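Local coordinates for protein DyP2 (Amycolatopsis sp. ATCC 39116, PDB 4G2C) that probably catalyses the haem-dependent, peroxide-driven oxidation of dyes and lignin-related substrates as a multifunctional dye-decolourising peroxidase that also binds manganese, at residues R383-N388 and R394-K399; A149-T154 and V474-G479. One frame throughout, in Å; residues are numbered along the deposited sequence.

Contact 1 of 2, residues R383-N388 and R394-K399; sequences RHDDPN and RLRPAK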
ATOM      1  N   ARG A 383       3.077 -11.532 -17.362  1.00 31.95           N
ATOM      2  CA  ARG A 383       2.695 -11.062 -18.683  1.00 34.06           C
ATOM      3  C   ARG A 383       3.866 -11.225 -19.637  1.00 34.47           C
ATOM      4  O   ARG A 383       4.997 -11.473 -19.211  1.00 33.82           O
ATOM      5  CB  ARG A 383       2.267  -9.606 -18.619  1.00 33.82           C
ATOM      6  CG  ARG A 383       3.306  -8.719 -17.987  1.00 29.44           C
ATOM      7  CD  ARG A 383       2.653  -7.456 -17.488  1.00 30.88           C
ATOM      8  NE  ARG A 383       2.317  -6.525 -18.561  1.00 31.07           N
ATOM      9  CZ  ARG A 383       1.827  -5.311 -18.334  1.00 33.30           C
ATOM     10  NH1 ARG A 383       1.603  -4.926 -17.076  1.00 21.18           N
ATOM     11  NH2 ARG A 383       1.547  -4.497 -19.348  1.00 25.74           N
ATOM     12  N   HIS A 384       3.595 -11.080 -20.929  1.00 34.94           N
ATOM     13  CA  HIS A 384       4.624 -11.296 -21.935  1.00 34.27           C
ATOM     14  C   HIS A 384       5.035  -9.992 -22.613  1.00 40.59           C
ATOM     15  O   HIS A 384       5.829  -9.991 -23.552  1.00 40.56           O
ATOM     16  CB  HIS A 384       4.143 -12.338 -22.945  1.00 39.28           C
ATOM     17  CG  HIS A 384       3.634 -13.594 -22.305  1.00 39.87           C
ATOM     18  ND1 HIS A 384       4.448 -14.447 -21.586  1.00 36.68           N
ATOM     19  CD2 HIS A 384       2.389 -14.127 -22.245  1.00 37.04           C
ATOM     20  CE1 HIS A 384       3.729 -15.454 -21.120  1.00 35.01           C
ATOM     21  NE2 HIS A 384       2.477 -15.287 -21.511  1.00 36.52           N
ATOM     22  N   ASP A 385       4.516  -8.878 -22.108  1.00 33.81           N
ATOM     23  CA  ASP A 385       4.834  -7.575 -22.667  1.00 34.68           C
ATOM     24  C   ASP A 385       5.532  -6.661 -21.644  1.00 35.24           C
ATOM     25  O   ASP A 385       5.151  -6.614 -20.474  1.00 34.07           O
ATOM     26  CB  ASP A 385       3.561  -6.913 -23.214  1.00 36.27           C
ATOM     27  CG  ASP A 385       2.552  -6.576 -22.118  1.00 30.29           C
ATOM     28  OD1 ASP A 385       2.199  -7.459 -21.307  1.00 31.87           O
ATOM     29  OD2 ASP A 385       2.123  -5.408 -22.068  1.00 35.02           O
ATOM     30  N   ASP A 386       6.576  -5.967 -22.086  1.00 33.84           N
ATOM     31  CA  ASP A 386       7.238  -4.944 -21.273  1.00 37.00           C
ATOM     32  C   ASP A 386       6.205  -3.863 -20.984  1.00 33.82           C
ATOM     33  O   ASP A 386       5.694  -3.228 -21.913  1.00 36.46           O
ATOM     34  CB  ASP A 386       8.436  -4.359 -22.043  1.00 35.89           C
ATOM     35  CG  ASP A 386       9.180  -3.257 -21.273  1.00 43.10           C
ATOM     36  OD1 ASP A 386       8.715  -2.815 -20.191  1.00 35.17           O
ATOM     37  OD2 ASP A 386      10.233  -2.809 -21.788  1.00 43.15           O
ATOM     38  N   PRO A 387       5.874  -3.658 -19.699  1.00 31.86           N
ATOM     39  CA  PRO A 387       4.808  -2.719 -19.317  1.00 32.67           C
ATOM     40  C   PRO A 387       5.088  -1.268 -19.741  1.00 32.61           C
ATOM     41  O   PRO A 387       4.158  -0.452 -19.825  1.00 33.54           O
ATOM     42  CB  PRO A 387       4.770  -2.828 -17.793  1.00 30.01           C
ATOM     43  CG  PRO A 387       5.424  -4.151 -17.483  1.00 29.93           C
ATOM     44  CD  PRO A 387       6.481  -4.314 -18.529  1.00 30.03           C
ATOM     45  N   ASN A 388       6.352  -0.956 -20.007  1.00 31.30           N
ATOM     46  CA  ASN A 388       6.725   0.390 -20.438  1.00 35.01           C
ATOM     47  C   ASN A 388       7.087   0.489 -21.917  1.00 38.86           C
ATOM     48  O   ASN A 388       7.385   1.579 -22.410  1.00 42.18           O
ATOM     49  CB  ASN A 388       7.868   0.948 -19.585  1.00 36.69           C
ATOM     50  CG  ASN A 388       7.452   1.198 -18.133  1.00 36.07           C
ATOM     51  OD1 ASN A 388       7.989   0.581 -17.210  1.00 35.88           O
ATOM     52  ND2 ASN A 388       6.496   2.101 -17.934  1.00 28.70           N
ATOM     53  N   ARG A 394      -4.170  -3.030 -27.196  1.00 35.71           N
ATOM     54  CA  ARG A 394      -4.637  -4.392 -27.439  1.00 33.32           C
ATOM     55  C   ARG A 394      -3.605  -5.448 -27.039  1.00 34.02           C
ATOM     56  O   ARG A 394      -3.956  -6.601 -26.789  1.00 37.81           O
ATOM     57  CB  ARG A 394      -5.059  -4.579 -28.912  1.00 41.57           C
ATOM     58  CG  ARG A 394      -3.955  -4.262 -29.941  1.00 36.61           C
ATOM     59  CD  ARG A 394      -4.426  -4.460 -31.401  1.00 40.80           C
ATOM     60  NE  ARG A 394      -3.367  -4.173 -32.374  1.00 44.66           N
ATOM     61  CZ  ARG A 394      -2.399  -5.025 -32.722  1.00 45.17           C
ATOM     62  NH1 ARG A 394      -2.331  -6.237 -32.176  1.00 38.22           N
ATOM     63  NH2 ARG A 394      -1.480  -4.663 -33.612  1.00 46.36           N
ATOM     64  N   LEU A 395      -2.337  -5.066 -26.972  1.00 30.57           N
ATOM     65  CA  LEU A 395      -1.311  -6.012 -26.563  1.00 33.32           C
ATOM     66  C   LEU A 395      -1.096  -6.070 -25.038  1.00 31.54           C
ATOM     67  O   LEU A 395      -0.253  -6.816 -24.553  1.00 30.52           O
ATOM     68  CB  LEU A 395       0.005  -5.755 -27.314  1.00 29.62           C
ATOM     69  CG  LEU A 395      -0.064  -6.033 -28.828  1.00 36.00           C
ATOM     70  CD1 LEU A 395       1.311  -6.003 -29.454  1.00 30.91           C
ATOM     71  CD2 LEU A 395      -0.756  -7.357 -29.150  1.00 32.31           C
ATOM     72  N   ARG A 396      -1.859  -5.290 -24.282  1.00 29.20           N
ATOM     73  CA  ARG A 396      -1.774  -5.348 -22.823  1.00 29.41           C
ATOM     74  C   ARG A 396      -2.765  -6.353 -22.228  1.00 27.27           C
ATOM     75  O   ARG A 396      -3.861  -6.535 -22.741  1.00 30.78           O
ATOM     76  CB  ARG A 396      -2.023  -3.967 -22.205  1.00 31.12           C
ATOM     77  CG  ARG A 396      -1.220  -2.830 -22.823  1.00 30.76           C
ATOM     78  CD  ARG A 396       0.261  -2.998 -22.588  1.00 28.88           C
ATOM     79  NE  ARG A 396       0.986  -1.813 -23.035  1.00 29.62           N
ATOM     80  CZ  ARG A 396       2.307  -1.679 -23.002  1.00 30.01           C
ATOM     81  NH1 ARG A 396       3.070  -2.667 -22.546  1.00 29.94           N
ATOM     82  NH2 ARG A 396       2.866  -0.556 -23.428  1.00 29.83           N
ATOM     83  N   PRO A 397      -2.389  -6.999 -21.120  1.00 27.40           N
ATOM     84  CA  PRO A 397      -3.347  -7.893 -20.461  1.00 28.63           C
ATOM     85  C   PRO A 397      -4.595  -7.135 -20.013  1.00 28.69           C
ATOM     86  O   PRO A 397      -4.558  -5.919 -19.833  1.00 27.86           O
ATOM     87  CB  PRO A 397      -2.572  -8.399 -19.247  1.00 29.64           C
ATOM     88  CG  PRO A 397      -1.473  -7.399 -19.050  1.00 29.78           C
ATOM     89  CD  PRO A 397      -1.111  -6.918 -20.398  1.00 24.64           C
ATOM     90  N   ALA A 398      -5.697  -7.852 -19.859  1.00 26.96           N
ATOM     91  CA  ALA A 398      -6.940  -7.248 -19.397  1.00 28.31           C
ATOM     92  C   ALA A 398      -7.366  -7.817 -18.040  1.00 26.12           C
ATOM     93  O   ALA A 398      -8.248  -7.258 -17.388  1.00 28.01           O
ATOM     94  CB  ALA A 398      -8.047  -7.443 -20.432  1.00 27.32           C
ATOM     95  N   LYS A 399      -6.739  -8.916 -17.620  1.00 26.37           N
ATOM     96  CA  LYS A 399      -7.097  -9.572 -16.354  1.00 27.73           C
ATOM     97  C   LYS A 399      -5.981 -10.452 -15.817  1.00 26.50           C
ATOM     98  O   LYS A 399      -4.996 -10.702 -16.505  1.00 31.11           O
ATOM     99  CB  LYS A 399      -8.360 -10.421 -16.522  1.00 25.37           C
ATOM    100  CG  LYS A 399      -8.218 -11.543 -17.554  1.00 22.51           C
ATOM    101  CD  LYS A 399      -9.465 -12.420 -17.600  1.00 28.31           C
ATOM    102  CE  LYS A 399      -9.339 -13.523 -18.663  1.00 33.82           C
ATOM    103  NZ  LYS A 399     -10.412 -14.556 -18.544  1.00 31.99           N
TER
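Two arginines, Arg383 and Arg396, converge on one carboxylate oxygen, OD2 of Asp385, and reach it from the same face of its plane. Arg383 comes side-on from two residues earlier in the chain: NE bonds to OD1 of Asp385 from above the carboxylate plane, while NH2 of Arg383 meets OD2 of Asp385 on the syn side at 2.9 Å, almost straight at 176°. Arg396 crosses from the other segment and uses a single nitrogen: its NH1 meets OD2 of Asp385 on the anti side at 2.9 Å and also donates to the backbone O of Asp386 at 2.8 Å, the second bond more bent. Both acceptors lie at the edge of the Arg396 guanidinium, in its plane. A bend at chi2 (-65°) directs the otherwise extended outer part of Arg396 toward the other segment, where NH1 reaches both acceptors, and NH2 of the same group is held by the backbone O of Ala389 in the intervening loop. The two guanidinium planes stand nearly perpendicular, 83° apart, with NH2 of Arg383 4.0 Å from NH1 of Arg396. The Arg383 guanidinium lies between two proline rings, CG of Pro397 3.9 Å above one face and CG of Pro387 3.8 Å above the other, while its NH1 bonds to the backbone O of His214. OD1 of Asp386 accepts from the backbone N of Asn388, closing an Asx turn. Within this salt-bridge network the single negative charge of Asp385 is shared by two positive groups, which probably eases the repulsion between the arginines and favours the ionised carboxylate; the prolines and the in-plane bonds together restrict rotation of the Arg383 guanidinium.

Contact 2 of 2, residues A149-T154 and V474-G479; sequences ADPAVT and VTMKGG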
ATOM      1  N   ALA A 149     -18.028   0.918  -1.304  1.00 22.44           N
ATOM      2  CA  ALA A 149     -18.614   0.652  -2.613  1.00 23.77           C
ATOM      3  C   ALA A 149     -17.902  -0.492  -3.324  1.00 22.12           C
ATOM      4  O   ALA A 149     -17.734  -0.462  -4.537  1.00 26.36           O
ATOM      5  CB  ALA A 149     -18.640   1.939  -3.494  1.00 20.30           C
ATOM      6  N   ASP A 150     -17.464  -1.486  -2.556  1.00 25.95           N
ATOM      7  CA  ASP A 150     -16.851  -2.696  -3.108  1.00 27.04           C
ATOM      8  C   ASP A 150     -17.874  -3.579  -3.825  1.00 28.28           C
ATOM      9  O   ASP A 150     -19.073  -3.526  -3.549  1.00 28.03           O
ATOM     10  CB  ASP A 150     -16.219  -3.540  -1.992  1.00 24.37           C
ATOM     11  CG  ASP A 150     -14.812  -3.089  -1.627  1.00 28.47           C
ATOM     12  OD1 ASP A 150     -14.148  -2.384  -2.441  1.00 29.00           O
ATOM     13  OD2 ASP A 150     -14.365  -3.450  -0.520  1.00 24.67           O
ATOM     14  N   PRO A 151     -17.403  -4.405  -4.753  1.00 25.26           N
ATOM     15  CA  PRO A 151     -18.330  -5.422  -5.241  1.00 26.59           C
ATOM     16  C   PRO A 151     -18.799  -6.295  -4.075  1.00 32.43           C
ATOM     17  O   PRO A 151     -18.029  -6.517  -3.130  1.00 27.62           O
ATOM     18  CB  PRO A 151     -17.481  -6.234  -6.231  1.00 25.13           C
ATOM     19  CG  PRO A 151     -16.064  -5.652  -6.146  1.00 24.71           C
ATOM     20  CD  PRO A 151     -16.180  -4.302  -5.561  1.00 27.04           C
ATOM     21  N   ALA A 152     -20.043  -6.762  -4.135  1.00 32.60           N
ATOM     22  CA  ALA A 152     -20.570  -7.695  -3.138  1.00 33.91           C
ATOM     23  C   ALA A 152     -19.654  -8.901  -2.986  1.00 27.92           C
ATOM     24  O   ALA A 152     -18.960  -9.288  -3.921  1.00 27.93           O
ATOM     25  CB  ALA A 152     -21.972  -8.152  -3.512  1.00 32.85           C
ATOM     26  N   VAL A 153     -19.663  -9.485  -1.797  1.00 26.67           N
ATOM     27  CA  VAL A 153     -18.803 -10.619  -1.487  1.00 31.83           C
ATOM     28  C   VAL A 153     -19.028 -11.784  -2.446  1.00 32.39           C
ATOM     29  O   VAL A 153     -18.094 -12.534  -2.719  1.00 30.28           O
ATOM     30  CB  VAL A 153     -18.975 -11.069  -0.012  1.00 29.74           C
ATOM     31  CG1 VAL A 153     -18.236 -12.379   0.251  1.00 28.02           C
ATOM     32  CG2 VAL A 153     -18.499  -9.958   0.938  1.00 25.18           C
ATOM     33  N   THR A 154     -20.255 -11.927  -2.961  1.00 36.05           N
ATOM     34  CA  THR A 154     -20.573 -13.020  -3.887  1.00 37.78           C
ATOM     35  C   THR A 154     -19.831 -12.895  -5.212  1.00 39.66           C
ATOM     36  O   THR A 154     -19.747 -13.867  -5.973  1.00 38.38           O
ATOM     37  CB  THR A 154     -22.097 -13.166  -4.191  1.00 40.57           C
ATOM     38  OG1 THR A 154     -22.607 -11.965  -4.779  1.00 32.77           O
ATOM     39  CG2 THR A 154     -22.895 -13.524  -2.919  1.00 43.05           C
ATOM     40  N   VAL A 474      -9.734  -1.023 -12.375  1.00 26.49           N
ATOM     41  CA  VAL A 474      -9.272  -1.770 -11.214  1.00 23.57           C
ATOM     42  C   VAL A 474     -10.448  -2.445 -10.520  1.00 24.12           C
ATOM     43  O   VAL A 474     -11.452  -1.799 -10.199  1.00 26.31           O
ATOM     44  CB  VAL A 474      -8.507  -0.863 -10.233  1.00 26.62           C
ATOM     45  CG1 VAL A 474      -8.297  -1.566  -8.887  1.00 21.63           C
ATOM     46  CG2 VAL A 474      -7.172  -0.405 -10.862  1.00 23.29           C
ATOM     47  N   THR A 475     -10.331  -3.750 -10.304  1.00 21.75           N
ATOM     48  CA  THR A 475     -11.418  -4.506  -9.689  1.00 23.50           C
ATOM     49  C   THR A 475     -10.999  -5.219  -8.413  1.00 25.01           C
ATOM     50  O   THR A 475     -10.063  -6.021  -8.414  1.00 25.77           O
ATOM     51  CB  THR A 475     -12.005  -5.562 -10.666  1.00 25.08           C
ATOM     52  OG1 THR A 475     -12.310  -4.942 -11.920  1.00 26.03           O
ATOM     53  CG2 THR A 475     -13.275  -6.191 -10.091  1.00 23.06           C
ATOM     54  N   MET A 476     -11.715  -4.935  -7.331  1.00 27.90           N
ATOM     55  CA  MET A 476     -11.487  -5.593  -6.044  1.00 26.01           C
ATOM     56  C   MET A 476     -11.975  -7.043  -6.118  1.00 28.06           C
ATOM     57  O   MET A 476     -13.165  -7.289  -6.347  1.00 21.89           O
ATOM     58  CB  MET A 476     -12.228  -4.821  -4.939  1.00 25.53           C
ATOM     59  CG  MET A 476     -12.515  -5.584  -3.648  1.00 24.28           C
ATOM     60  SD  MET A 476     -11.003  -6.053  -2.810  1.00 28.69           S
ATOM     61  CE  MET A 476     -11.649  -6.534  -1.207  1.00 25.07           C
ATOM     62  N   LYS A 477     -11.058  -7.991  -5.920  1.00 28.24           N
ATOM     63  CA  LYS A 477     -11.366  -9.419  -6.087  1.00 30.07           C
ATOM     64  C   LYS A 477     -11.580 -10.139  -4.760  1.00 29.22           C
ATOM     65  O   LYS A 477     -11.892 -11.329  -4.739  1.00 28.01           O
ATOM     66  CB  LYS A 477     -10.244 -10.132  -6.851  1.00 25.82           C
ATOM     67  CG  LYS A 477      -9.948  -9.553  -8.213  1.00 27.20           C
ATOM     68  CD  LYS A 477     -11.170  -9.607  -9.119  1.00 26.98           C
ATOM     69  CE  LYS A 477     -11.467 -11.027  -9.573  1.00 33.83           C
ATOM     70  NZ  LYS A 477     -12.505 -11.024 -10.649  1.00 39.17           N
ATOM     71  N   GLY A 478     -11.383  -9.424  -3.658  1.00 27.84           N
ATOM     72  CA  GLY A 478     -11.510 -10.009  -2.336  1.00 21.65           C
ATOM     73  C   GLY A 478     -10.353  -9.581  -1.448  1.00 26.10           C
ATOM     74  O   GLY A 478      -9.271  -9.239  -1.933  1.00 22.82           O
ATOM     75  N   GLY A 479     -10.573  -9.611  -0.138  1.00 28.56           N
ATOM     76  CA  GLY A 479      -9.564  -9.165   0.805  1.00 27.19           C
ATOM     77  C   GLY A 479     -10.037  -9.351   2.222  1.00 26.74           C
ATOM     78  O   GLY A 479     -11.164  -9.813   2.429  1.00 22.33           O
TER
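Met476 sets its CG anti to the backbone N (chi1 160°), against the carboxylate of Asp150; the bend at chi2 (64°) then turns SD back toward its own strand, where the backbone N of Gly478 makes a weak hydrogen bond to SD of Met476 at 3.5 Å. On the loop side, Asp150 has its CG beside its own backbone N (chi1 -84°), bringing OD1 to 3.8 Å from CG of Met476. The carboxylate thus rests against an aliphatic part of the methionine, and its polar needs are met elsewhere: OD1 of Asp150 takes a hydrogen bond from Gln446 and a salt bridge from Arg274 of the adjacent strand 267-278, and OD2 is also hydrogen-bonded outside the two segments. Pro151 adds apolar packing, its CD 4.0 Å from CB of Met476. Separately, CG of the Pro151 ring comes within 3.3 Å of the backbone O of Met476. No hydrogen bond joins the two segments. Just ahead of Asp150, Ala149 ends helix 145-148 in a Schellman motif. The contact packs the loop that follows this helix, in the DyP alpha+beta barrel domain, onto strand 474-484, an antiparallel sheet strand whose Val474 lines the haem pocket.

Overall arrangement
The two contacts lie apart, their centres 23 Å and their nearest atoms about 7 Å from each other, yet are tied to one antiparallel sheet. Contact 1 lies at the surface, in the loop between strands 374-380 and 402-409; contact 2 is buried and joins residues more than 300 positions apart. Both strands flanking that loop belong to the same sheet as strand 474-484 of contact 2. The haem relates them: the side chain of Asn388 in contact 1 is about 10 Å from it, that of Asp150 in contact 2 about 9 Å, and Val474 touches it. Contact 1 also adjoins the manganese site of Glu287 and Glu313, the ion about 7 Å from the Asn388 side chain.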